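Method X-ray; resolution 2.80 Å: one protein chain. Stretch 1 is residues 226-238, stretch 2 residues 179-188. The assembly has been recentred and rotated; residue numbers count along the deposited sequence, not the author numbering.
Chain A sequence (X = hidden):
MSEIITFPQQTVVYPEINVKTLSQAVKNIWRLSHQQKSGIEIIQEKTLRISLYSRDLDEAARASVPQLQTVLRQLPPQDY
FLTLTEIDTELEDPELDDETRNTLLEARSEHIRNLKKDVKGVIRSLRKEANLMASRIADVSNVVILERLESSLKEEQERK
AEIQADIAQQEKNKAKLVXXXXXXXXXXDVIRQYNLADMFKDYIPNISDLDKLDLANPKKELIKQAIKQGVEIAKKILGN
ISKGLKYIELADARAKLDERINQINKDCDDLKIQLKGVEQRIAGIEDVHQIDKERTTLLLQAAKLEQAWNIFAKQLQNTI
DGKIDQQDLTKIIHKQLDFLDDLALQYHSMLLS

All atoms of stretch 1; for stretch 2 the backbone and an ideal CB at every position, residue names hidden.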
ATOM      1  N   ALA A 226      -0.405  23.514  53.723  1.00 83.05           N
ATOM      2  CA  ALA A 226       0.528  22.467  53.306  1.00 81.05           C
ATOM      3  C   ALA A 226       0.407  21.224  54.185  1.00 79.65           C
ATOM      4  O   ALA A 226       0.256  20.115  53.675  1.00 79.59           O
ATOM      5  CB  ALA A 226       1.956  22.991  53.327  1.00 80.55           C
ATOM      6  N   ILE A 227       0.461  21.421  55.501  1.00 78.65           N
ATOM      7  CA  ILE A 227       0.370  20.316  56.459  1.00 77.41           C
ATOM      8  C   ILE A 227      -0.959  19.576  56.295  1.00 78.07           C
ATOM      9  O   ILE A 227      -0.978  18.356  56.137  1.00 77.39           O
ATOM     10  CB  ILE A 227       0.506  20.807  57.923  1.00 77.18           C
ATOM     11  CG1 ILE A 227       1.889  21.428  58.176  1.00 76.45           C
ATOM     12  CG2 ILE A 227       0.256  19.668  58.908  1.00 76.80           C
ATOM     13  CD1 ILE A 227       3.020  20.431  58.305  1.00 75.50           C
ATOM     14  N   LYS A 228      -2.061  20.323  56.320  1.00 79.52           N
ATOM     15  CA  LYS A 228      -3.404  19.740  56.234  1.00 80.62           C
ATOM     16  C   LYS A 228      -3.588  18.875  54.984  1.00 80.17           C
ATOM     17  O   LYS A 228      -4.175  17.797  55.056  1.00 80.00           O
ATOM     18  CB  LYS A 228      -4.470  20.842  56.252  1.00 82.56           C
ATOM     19  CG  LYS A 228      -5.884  20.343  56.523  1.00 84.29           C
ATOM     20  CD  LYS A 228      -6.906  21.079  55.668  1.00 86.68           C
ATOM     21  CE  LYS A 228      -8.335  20.770  56.087  1.00 88.36           C
ATOM     22  NZ  LYS A 228      -8.767  21.587  57.254  1.00 89.60           N
ATOM     23  N   GLN A 229      -3.087  19.352  53.846  1.00 80.09           N
ATOM     24  CA  GLN A 229      -3.243  18.638  52.576  1.00 80.21           C
ATOM     25  C   GLN A 229      -2.413  17.353  52.523  1.00 78.99           C
ATOM     26  O   GLN A 229      -2.925  16.297  52.146  1.00 79.21           O
ATOM     27  CB  GLN A 229      -2.883  19.545  51.392  1.00 80.84           C
ATOM     28  CG  GLN A 229      -3.936  20.598  51.077  1.00 82.42           C
ATOM     29  CD  GLN A 229      -3.512  21.547  49.969  1.00 83.39           C
ATOM     30  OE1 GLN A 229      -2.710  21.196  49.104  1.00 82.72           O
ATOM     31  NE2 GLN A 229      -4.057  22.758  49.989  1.00 85.02           N
ATOM     32  N   GLY A 230      -1.142  17.445  52.902  1.00 77.84           N
ATOM     33  CA  GLY A 230      -0.242  16.292  52.870  1.00 76.91           C
ATOM     34  C   GLY A 230      -0.552  15.236  53.916  1.00 76.51           C
ATOM     35  O   GLY A 230      -0.370  14.043  53.670  1.00 77.12           O
ATOM     36  N   VAL A 231      -1.013  15.672  55.086  1.00 75.96           N
ATOM     37  CA  VAL A 231      -1.415  14.749  56.147  1.00 76.13           C
ATOM     38  C   VAL A 231      -2.657  13.956  55.737  1.00 77.24           C
ATOM     39  O   VAL A 231      -2.705  12.741  55.921  1.00 77.08           O
ATOM     40  CB  VAL A 231      -1.675  15.496  57.478  1.00 76.23           C
ATOM     41  CG1 VAL A 231      -2.399  14.607  58.484  1.00 76.51           C
ATOM     42  CG2 VAL A 231      -0.360  15.997  58.064  1.00 75.87           C
ATOM     43  N   GLU A 232      -3.650  14.647  55.181  1.00 78.99           N
ATOM     44  CA  GLU A 232      -4.908  14.013  54.773  1.00 81.23           C
ATOM     45  C   GLU A 232      -4.680  12.929  53.718  1.00 80.35           C
ATOM     46  O   GLU A 232      -5.320  11.876  53.754  1.00 81.16           O
ATOM     47  CB  GLU A 232      -5.889  15.062  54.233  1.00 83.83           C
ATOM     48  CG  GLU A 232      -7.325  14.568  54.090  1.00 86.36           C
ATOM     49  CD  GLU A 232      -8.166  15.442  53.173  1.00 88.58           C
ATOM     50  OE1 GLU A 232      -7.670  15.838  52.095  1.00 88.96           O
ATOM     51  OE2 GLU A 232      -9.333  15.722  53.521  1.00 90.22           O
ATOM     52  N   ILE A 233      -3.769  13.196  52.784  1.00 78.43           N
ATOM     53  CA  ILE A 233      -3.431  12.243  51.726  1.00 77.39           C
ATOM     54  C   ILE A 233      -2.662  11.052  52.293  1.00 76.06           C
ATOM     55  O   ILE A 233      -2.993   9.903  52.003  1.00 76.75           O
ATOM     56  CB  ILE A 233      -2.604  12.913  50.604  1.00 77.27           C
ATOM     57  CG1 ILE A 233      -3.457  13.956  49.871  1.00 78.40           C
ATOM     58  CG2 ILE A 233      -2.087  11.874  49.614  1.00 76.62           C
ATOM     59  CD1 ILE A 233      -2.652  14.980  49.101  1.00 78.14           C
ATOM     60  N   ALA A 234      -1.641  11.334  53.098  1.00 74.19           N
ATOM     61  CA  ALA A 234      -0.811  10.289  53.698  1.00 73.44           C
ATOM     62  C   ALA A 234      -1.627   9.348  54.580  1.00 73.82           C
ATOM     63  O   ALA A 234      -1.441   8.134  54.536  1.00 73.83           O
ATOM     64  CB  ALA A 234       0.323  10.910  54.503  1.00 72.98           C
ATOM     65  N   LYS A 235      -2.528   9.917  55.377  1.00 74.99           N
ATOM     66  CA  LYS A 235      -3.402   9.129  56.249  1.00 76.29           C
ATOM     67  C   LYS A 235      -4.298   8.178  55.453  1.00 77.65           C
ATOM     68  O   LYS A 235      -4.508   7.035  55.860  1.00 78.40           O
ATOM     69  CB  LYS A 235      -4.259  10.051  57.126  1.00 76.62           C
ATOM     70  CG  LYS A 235      -3.497  10.688  58.279  1.00 76.34           C
ATOM     71  CD  LYS A 235      -4.318  11.750  58.994  1.00 77.16           C
ATOM     72  CE  LYS A 235      -5.482  11.149  59.769  1.00 78.59           C
ATOM     73  NZ  LYS A 235      -6.214  12.175  60.560  1.00 79.32           N
ATOM     74  N   LYS A 236      -4.812   8.651  54.321  1.00 78.40           N
ATOM     75  CA  LYS A 236      -5.679   7.846  53.457  1.00 79.82           C
ATOM     76  C   LYS A 236      -4.925   6.680  52.810  1.00 79.53           C
ATOM     77  O   LYS A 236      -5.492   5.606  52.607  1.00 80.04           O
ATOM     78  CB  LYS A 236      -6.310   8.730  52.374  1.00 80.56           C
ATOM     79  CG  LYS A 236      -7.403   8.052  51.561  1.00 82.29           C
ATOM     80  CD  LYS A 236      -8.167   9.063  50.719  1.00 83.39           C
ATOM     81  CE  LYS A 236      -9.245   8.401  49.874  1.00 85.24           C
ATOM     82  NZ  LYS A 236      -8.686   7.567  48.772  1.00 84.47           N
ATOM     83  N   ILE A 237      -3.651   6.901  52.493  1.00 78.91           N
ATOM     84  CA  ILE A 237      -2.802   5.877  51.876  1.00 78.55           C
ATOM     85  C   ILE A 237      -2.435   4.775  52.876  1.00 79.17           C
ATOM     86  O   ILE A 237      -2.432   3.593  52.526  1.00 78.98           O
ATOM     87  CB  ILE A 237      -1.514   6.502  51.290  1.00 77.45           C
ATOM     88  CG1 ILE A 237      -1.859   7.448  50.136  1.00 77.19           C
ATOM     89  CG2 ILE A 237      -0.552   5.423  50.805  1.00 77.64           C
ATOM     90  CD1 ILE A 237      -0.813   8.514  49.889  1.00 76.64           C
ATOM     91  N   LEU A 238      -2.135   5.165  54.112  1.00 79.66           N
ATOM     92  CA  LEU A 238      -1.744   4.215  55.159  1.00 80.73           C
ATOM     93  C   LEU A 238      -2.937   3.572  55.874  1.00 83.33           C
ATOM     94  O   LEU A 238      -2.749   2.735  56.759  1.00 83.96           O
ATOM     95  CB  LEU A 238      -0.851   4.906  56.193  1.00 79.46           C
ATOM     96  CG  LEU A 238       0.434   5.547  55.665  1.00 77.99           C
ATOM     97  CD1 LEU A 238       1.083   6.388  56.750  1.00 77.41           C
ATOM     98  CD2 LEU A 238       1.404   4.495  55.150  1.00 78.16           C
ATOM     99  N   UNK A 179       0.532  14.547  41.849  1.00 79.46           N
ATOM    100  CA  UNK A 179       0.128  15.676  42.697  1.00 81.45           C
ATOM    101  C   UNK A 179      -0.001  15.241  44.159  1.00 82.07           C
ATOM    102  O   UNK A 179       0.433  15.961  45.054  1.00 82.84           O
ATOM    103  CB  UNK A 179      -1.195  16.266  42.206  1.00 81.45           C
ATOM    104  N   UNK A 180      -0.563  14.053  44.392  1.00 82.28           N
ATOM    105  CA  UNK A 180      -0.667  13.490  45.746  1.00 81.97           C
ATOM    106  C   UNK A 180       0.709  13.344  46.396  1.00 81.48           C
ATOM    107  O   UNK A 180       0.863  13.561  47.599  1.00 81.91           O
ATOM    108  CB  UNK A 180      -1.368  12.131  45.704  1.00 81.97           C
ATOM    109  N   UNK A 181       1.701  12.970  45.591  1.00 81.04           N
ATOM    110  CA  UNK A 181       3.091  12.912  46.038  1.00 81.23           C
ATOM    111  C   UNK A 181       3.631  14.316  46.313  1.00 80.55           C
ATOM    112  O   UNK A 181       4.265  14.547  47.343  1.00 81.10           O
ATOM    113  CB  UNK A 181       3.958  12.206  44.994  1.00 81.23           C
ATOM    114  N   UNK A 182       3.380  15.244  45.391  1.00 79.66           N
ATOM    115  CA  UNK A 182       3.862  16.621  45.530  1.00 79.73           C
ATOM    116  C   UNK A 182       3.230  17.379  46.701  1.00 79.17           C
ATOM    117  O   UNK A 182       3.829  18.317  47.223  1.00 79.69           O
ATOM    118  CB  UNK A 182       3.595  17.387  44.233  1.00 79.73           C
ATOM    119  N   UNK A 183       2.028  16.972  47.107  1.00 77.97           N
ATOM    120  CA  UNK A 183       1.369  17.555  48.278  1.00 77.48           C
ATOM    121  C   UNK A 183       2.099  17.139  49.556  1.00 75.73           C
ATOM    122  O   UNK A 183       2.290  17.948  50.464  1.00 75.73           O
ATOM    123  CB  UNK A 183      -0.099  17.128  48.340  1.00 77.48           C
ATOM    124  N   UNK A 184       2.502  15.872  49.614  1.00 74.09           N
ATOM    125  CA  UNK A 184       3.273  15.341  50.739  1.00 73.15           C
ATOM    126  C   UNK A 184       4.677  15.952  50.783  1.00 72.86           C
ATOM    127  O   UNK A 184       5.208  16.216  51.861  1.00 72.64           O
ATOM    128  CB  UNK A 184       3.366  13.817  50.646  1.00 73.15           C
ATOM    129  N   UNK A 185       5.272  16.175  49.615  1.00 73.48           N
ATOM    130  CA  UNK A 185       6.591  16.808  49.532  1.00 74.40           C
ATOM    131  C   UNK A 185       6.547  18.238  50.081  1.00 75.23           C
ATOM    132  O   UNK A 185       7.465  18.659  50.784  1.00 75.72           O
ATOM    133  CB  UNK A 185       7.088  16.814  48.085  1.00 74.40           C
ATOM    134  N   UNK A 186       5.480  18.971  49.764  1.00 76.27           N
ATOM    135  CA  UNK A 186       5.297  20.331  50.279  1.00 77.61           C
ATOM    136  C   UNK A 186       5.106  20.341  51.796  1.00 77.09           C
ATOM    137  O   UNK A 186       5.562  21.264  52.469  1.00 77.36           O
ATOM    138  CB  UNK A 186       4.096  20.994  49.601  1.00 77.61           C
ATOM    139  N   UNK A 187       4.433  19.319  52.324  1.00 76.48           N
ATOM    140  CA  UNK A 187       4.264  19.165  53.771  1.00 76.35           C
ATOM    141  C   UNK A 187       5.602  18.960  54.467  1.00 76.14           C
ATOM    142  O   UNK A 187       5.871  19.573  55.497  1.00 77.01           O
ATOM    143  CB  UNK A 187       3.333  17.990  54.077  1.00 76.35           C
ATOM    144  N   UNK A 188       6.432  18.089  53.902  1.00 75.51           N
ATOM    145  CA  UNK A 188       7.766  17.838  54.440  1.00 75.06           C
ATOM    146  C   UNK A 188       8.630  19.097  54.411  1.00 76.15           C
ATOM    147  O   UNK A 188       9.362  19.370  55.362  1.00 75.71           O
ATOM    148  CB  UNK A 188       8.449  16.718  53.654  1.00 75.06           C
TER

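Helix 226-237 crosses helix 179-188. Their axes approach to 7.7 Å, with an angle of 128° between their N-to-C directions. The closest backbone passage is at G230, whose CA lies 4.2 Å from the CA of position 184. All ten positions have helical backbone angles, so none calls for glycine.

Position 179 points its CA-to-CB bond sideways. Nothing of stretch 1 lies within 5.5 Å of its ideal CB. Almost any helix-compatible residue would suit. It is V179, and it makes no contact here.

Position 180 also points sideways, but its ideal CB is 4.0 Å from I233 CG2. An aliphatic stem would pack there, and a polar end could continue past it. The residue is D180. Its CB packs there, while OD2 is hydrogen-bonded elsewhere in the structure.

Position 181 points away and 182 is out of reach. Stretch 1 sets no demand on either. They are R181 and N182, and neither touches it.

Position 183 points toward stretch 1. Its ideal CB is a tight 3.4 Å from I233 CD1, so a branch at CB would have little room on that side. The amide group of Q229 lies further along, offering both a donor and an acceptor. A long, unbranched polar chain would suit: lysine, arginine, glutamine or glutamate. The residue is K183. Its CB packs on I233 CD1 at 3.4 Å, and its NZ donates a hydrogen bond to Q229 OE1 at 3.1 Å.

Position 184 points sideways, and its ideal CB is 4.8 Å from G230 O. Beyond it, G230, I233, A234 and I237 form an apolar hollow. A medium or large apolar chain fits; isoleucine, leucine or methionine are all plausible. The residue is I184, with chi1 m and chi2 t. Its end comes nearer than its CB and fills the hollow as a knob. Its CD1 lies 4.1 Å from I233 CG2, 4.2 Å from A234 CB and 4.3 Å from I237 CD1.

Position 185 is out of reach, so the visible atoms do not restrict it. It is I185.

Position 186 points toward stretch 1, but the nearest atom to its ideal CB is A226 CB at 4.7 Å. Alanine would serve, as would a longer chain that turns outward. The residue is E186, whose end leads away.

Position 187 points sideways, close against the backbone of A226 and G230. Its ideal CB is 3.8 Å from A226 O and 4.1 Å from G230 CA. A small residue is favoured: alanine, serine or perhaps cysteine. A hydroxyl could also reach the carbonyl of A226. The residue is S187, chi1 m. Its OG donates a short 2.5 Å hydrogen bond to A226 O, which also accepts the helical bond from G230 N. A CB on G230 would come within 1.9 Å of S187 OG, a clash, so the glycine makes room for the serine.

Position 188 points away, leaving its identity open. It is Q188, with OE1 hydrogen-bonded elsewhere in the structure.

Stretch 2 (179-188) VDRNKIIESQ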
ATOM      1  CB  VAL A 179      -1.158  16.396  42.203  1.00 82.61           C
ATOM      2  CG1 VAL A 179      -0.974  16.889  40.775  1.00 82.58           C
ATOM      3  CG2 VAL A 179      -2.396  15.514  42.301  1.00 83.15           C
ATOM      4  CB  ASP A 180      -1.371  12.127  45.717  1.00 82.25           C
ATOM      5  CG  ASP A 180      -2.852  12.233  45.383  1.00 83.71           C
ATOM      6  OD1 ASP A 180      -3.302  13.318  44.957  1.00 84.64           O
ATOM      7  OD2 ASP A 180      -3.567  11.221  45.543  1.00 84.50           O
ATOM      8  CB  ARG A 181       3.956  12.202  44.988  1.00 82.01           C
ATOM      9  CG  ARG A 181       5.458  12.349  45.180  1.00 82.82           C
ATOM     10  CD  ARG A 181       6.220  11.527  44.156  1.00 84.00           C
ATOM     11  NE  ARG A 181       7.573  12.040  43.931  1.00 85.35           N
ATOM     12  CZ  ARG A 181       7.874  13.093  43.170  1.00 86.71           C
ATOM     13  NH1 ARG A 181       6.920  13.780  42.543  1.00 87.13           N
ATOM     14  NH2 ARG A 181       9.142  13.468  43.036  1.00 87.33           N
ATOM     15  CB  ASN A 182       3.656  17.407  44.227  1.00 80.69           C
ATOM     16  CG  ASN A 182       4.637  17.006  43.135  1.00 81.04           C
ATOM     17  OD1 ASN A 182       5.680  16.409  43.403  1.00 80.60           O
ATOM     18  ND2 ASN A 182       4.304  17.341  41.894  1.00 81.57           N
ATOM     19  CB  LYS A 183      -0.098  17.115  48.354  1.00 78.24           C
ATOM     20  CG  LYS A 183      -0.944  17.491  47.142  1.00 79.08           C
ATOM     21  CD  LYS A 183      -1.798  18.731  47.348  1.00 80.37           C
ATOM     22  CE  LYS A 183      -2.764  18.899  46.184  1.00 81.31           C
ATOM     23  NZ  LYS A 183      -3.559  20.156  46.258  1.00 82.93           N
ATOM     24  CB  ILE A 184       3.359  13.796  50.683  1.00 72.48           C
ATOM     25  CG1 ILE A 184       1.969  13.190  50.910  1.00 72.72           C
ATOM     26  CG2 ILE A 184       4.344  13.260  51.717  1.00 72.46           C
ATOM     27  CD1 ILE A 184       1.902  11.691  50.716  1.00 72.78           C
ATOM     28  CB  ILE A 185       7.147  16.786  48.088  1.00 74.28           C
ATOM     29  CG1 ILE A 185       7.504  15.348  47.690  1.00 74.11           C
ATOM     30  CG2 ILE A 185       8.381  17.675  47.960  1.00 74.59           C
ATOM     31  CD1 ILE A 185       7.664  15.133  46.200  1.00 74.84           C
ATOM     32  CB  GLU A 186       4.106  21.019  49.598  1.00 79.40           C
ATOM     33  CG  GLU A 186       4.320  21.340  48.123  1.00 81.37           C
ATOM     34  CD  GLU A 186       5.072  22.640  47.891  1.00 83.77           C
ATOM     35  OE1 GLU A 186       4.744  23.347  46.913  1.00 86.44           O
ATOM     36  OE2 GLU A 186       5.990  22.960  48.675  1.00 84.81           O
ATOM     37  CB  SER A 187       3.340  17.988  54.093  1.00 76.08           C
ATOM     38  OG  SER A 187       1.999  18.304  53.786  1.00 77.25           O
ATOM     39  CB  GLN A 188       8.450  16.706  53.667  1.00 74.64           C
ATOM     40  CG  GLN A 188       7.864  15.333  53.956  1.00 73.81           C
ATOM     41  CD  GLN A 188       8.494  14.231  53.124  1.00 73.58           C
ATOM     42  OE1 GLN A 188       8.767  14.409  51.934  1.00 73.04           O
ATOM     43  NE2 GLN A 188       8.718  13.076  53.745  1.00 73.24           N
TER
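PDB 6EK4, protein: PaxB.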